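Local coordinates for Sca-family protein (Rickettsia rickettsii, PDB 4LQ8) that is of incompletely defined function, forms the N-terminal head region of the surface cell antigen Sca4 and probably takes part in cell adhesion, at residues 274-279 with 323-328. Numbering follows the deposited sequence.
Sequences KEISSP and GQSVDL
A single buried carboxylate, that of Glu-275, joins the edge of a beta-sheet to an irregular loop by gripping two successive backbone amides. Glu-275 sits in a classic beta bulge, where it and Lys-274 both face His-262 of the adjacent antiparallel strand 258-265. Segment 323-328 belongs to the connection between helix 308-320 and strand 329-332, so the contact joins this loop to the C-terminal half of strand 271-277. The glutamate chain bends at its second torsion (chi2 58°), which brings the carboxylate up against the loop. OE2 of Glu-275 takes the N-H of Gln-324 on its syn lone pair at 2.8 Å, in a bond that is essentially straight (180°). OE1 of Glu-275 receives the N-H of Ser-325, also at 2.8 Å, but from above the carboxylate plane and along a more bent path (139°). Both oxygens are thus occupied and the rotation of the carboxylate is restrained. Arg-70 of helix 64-90 adds a salt bridge to OE2, and this charge, together with the amide donors, would be expected to favour the deprotonated carboxylate. Ile-74 of the same helix and Val-318 of helix 308-320 pack against the Glu-275 side chain. Beside the carboxylate, CA of Gly-323 makes a CA-H...O contact with the carbonyl O of Lys-274 at 3.4 Å. The CB of Ser-325 is directed toward strand 271-277, and its hydroxyl, beside its own backbone N, has two oxygens close by: OG is 2.6 Å from OE1 of Glu-275 and 2.7 Å from the carbonyl O of Ile-276.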
loop_
_atom_site.group_PDB
_atom_site.type_symbol
_atom_site.label_atom_id
_atom_site.label_comp_id
_atom_site.label_asym_id
_atom_site.label_seq_id
_atom_site.Cartn_x
_atom_site.Cartn_y
_atom_site.Cartn_z
ATOM N N LYS A 274 -5.576 11.303 0.300
ATOM C CA LYS A 274 -6.691 10.825 -0.530
ATOM C C LYS A 274 -6.635 9.337 -0.797
ATOM O O LYS A 274 -7.661 8.709 -1.092
ATOM C CB LYS A 274 -6.691 11.582 -1.897
ATOM C CG LYS A 274 -6.846 13.118 -1.777
ATOM C CD LYS A 274 -8.271 13.545 -1.476
ATOM C CE LYS A 274 -8.385 15.032 -1.271
ATOM N NZ LYS A 274 -9.780 15.423 -0.933
ATOM N N GLU A 275 -5.423 8.781 -0.786
ATOM C CA GLU A 275 -5.260 7.385 -1.174
ATOM C C GLU A 275 -3.960 6.838 -0.686
ATOM O O GLU A 275 -3.004 7.579 -0.469
ATOM C CB GLU A 275 -5.274 7.317 -2.721
ATOM C CG GLU A 275 -5.830 6.043 -3.318
ATOM C CD GLU A 275 -7.259 5.709 -2.923
ATOM O OE1 GLU A 275 -7.431 4.972 -1.933
ATOM O OE2 GLU A 275 -8.203 6.195 -3.577
ATOM N N ILE A 276 -3.932 5.522 -0.516
ATOM C CA ILE A 276 -2.742 4.738 -0.209
ATOM C C ILE A 276 -2.808 3.488 -1.075
ATOM O O ILE A 276 -3.865 3.178 -1.638
ATOM C CB ILE A 276 -2.556 4.391 1.297
ATOM C CG1 ILE A 276 -3.691 3.435 1.820
ATOM C CG2 ILE A 276 -2.385 5.657 2.165
ATOM C CD1 ILE A 276 -3.421 2.824 3.244
ATOM N N SER A 277 -1.696 2.769 -1.185
ATOM C CA SER A 277 -1.684 1.471 -1.862
ATOM C C SER A 277 -0.551 0.642 -1.325
ATOM O O SER A 277 0.416 1.178 -0.779
ATOM C CB SER A 277 -1.575 1.617 -3.384
ATOM O OG SER A 277 -0.236 1.693 -3.844
ATOM N N SER A 278 -0.640 -0.662 -1.553
ATOM C CA SER A 278 0.404 -1.609 -1.205
ATOM C C SER A 278 0.126 -2.916 -1.914
ATOM O O SER A 278 -1.015 -3.135 -2.341
ATOM C CB SER A 278 0.437 -1.824 0.309
ATOM O OG SER A 278 -0.562 -2.730 0.743
ATOM N N PRO A 279 1.108 -3.847 -1.971
ATOM C CA PRO A 279 0.780 -5.217 -2.403
ATOM C C PRO A 279 -0.282 -5.803 -1.451
ATOM O O PRO A 279 -0.308 -5.438 -0.262
ATOM C CB PRO A 279 2.105 -5.985 -2.225
ATOM C CG PRO A 279 3.124 -4.960 -2.092
ATOM C CD PRO A 279 2.499 -3.768 -1.485
ATOM N N GLY A 323 -11.699 7.943 -0.569
ATOM C CA GLY A 323 -10.729 7.148 -1.310
ATOM C C GLY A 323 -11.278 5.784 -1.679
ATOM O O GLY A 323 -12.308 5.350 -1.166
ATOM N N GLN A 324 -10.590 5.093 -2.575
ATOM C CA GLN A 324 -11.019 3.786 -3.055
ATOM C C GLN A 324 -10.333 2.614 -2.372
ATOM O O GLN A 324 -10.751 1.470 -2.563
ATOM C CB GLN A 324 -10.818 3.726 -4.555
ATOM C CG GLN A 324 -11.700 4.722 -5.306
ATOM C CD GLN A 324 -11.399 4.698 -6.778
ATOM O OE1 GLN A 324 -10.713 3.807 -7.301
ATOM N NE2 GLN A 324 -11.845 5.709 -7.471
ATOM N N SER A 325 -9.278 2.882 -1.588
ATOM C CA SER A 325 -8.548 1.825 -0.893
ATOM C C SER A 325 -9.466 0.985 -0.031
ATOM O O SER A 325 -10.371 1.513 0.637
ATOM C CB SER A 325 -7.457 2.415 -0.003
ATOM O OG SER A 325 -6.379 2.841 -0.814
ATOM N N VAL A 326 -9.245 -0.325 -0.065
ATOM C CA VAL A 326 -9.963 -1.253 0.799
ATOM C C VAL A 326 -8.898 -1.931 1.674
ATOM O O VAL A 326 -7.746 -2.088 1.243
ATOM C CB VAL A 326 -10.925 -2.203 0.030
ATOM C CG1 VAL A 326 -12.071 -1.401 -0.571
ATOM C CG2 VAL A 326 -10.187 -2.961 -1.065
ATOM N N ASP A 327 -9.259 -2.262 2.908
ATOM C CA ASP A 327 -8.318 -2.739 3.919
ATOM C C ASP A 327 -7.490 -3.976 3.478
ATOM O O ASP A 327 -6.249 -3.888 3.438
ATOM C CB ASP A 327 -9.002 -2.945 5.278
ATOM C CG ASP A 327 -8.002 -3.211 6.365
ATOM O OD1 ASP A 327 -7.333 -4.246 6.303
ATOM O OD2 ASP A 327 -7.813 -2.335 7.217
ATOM N N LEU A 328 -8.139 -5.089 3.174
ATOM C CA LEU A 328 -7.472 -6.334 2.707
ATOM C C LEU A 328 -6.180 -6.695 3.496
ATOM O O LEU A 328 -5.126 -6.945 2.903
ATOM C CB LEU A 328 -7.202 -6.293 1.175
ATOM C CG LEU A 328 -8.384 -5.986 0.235
ATOM C CD1 LEU A 328 -7.931 -6.011 -1.231
ATOM C CD2 LEU A 328 -9.536 -6.987 0.445
#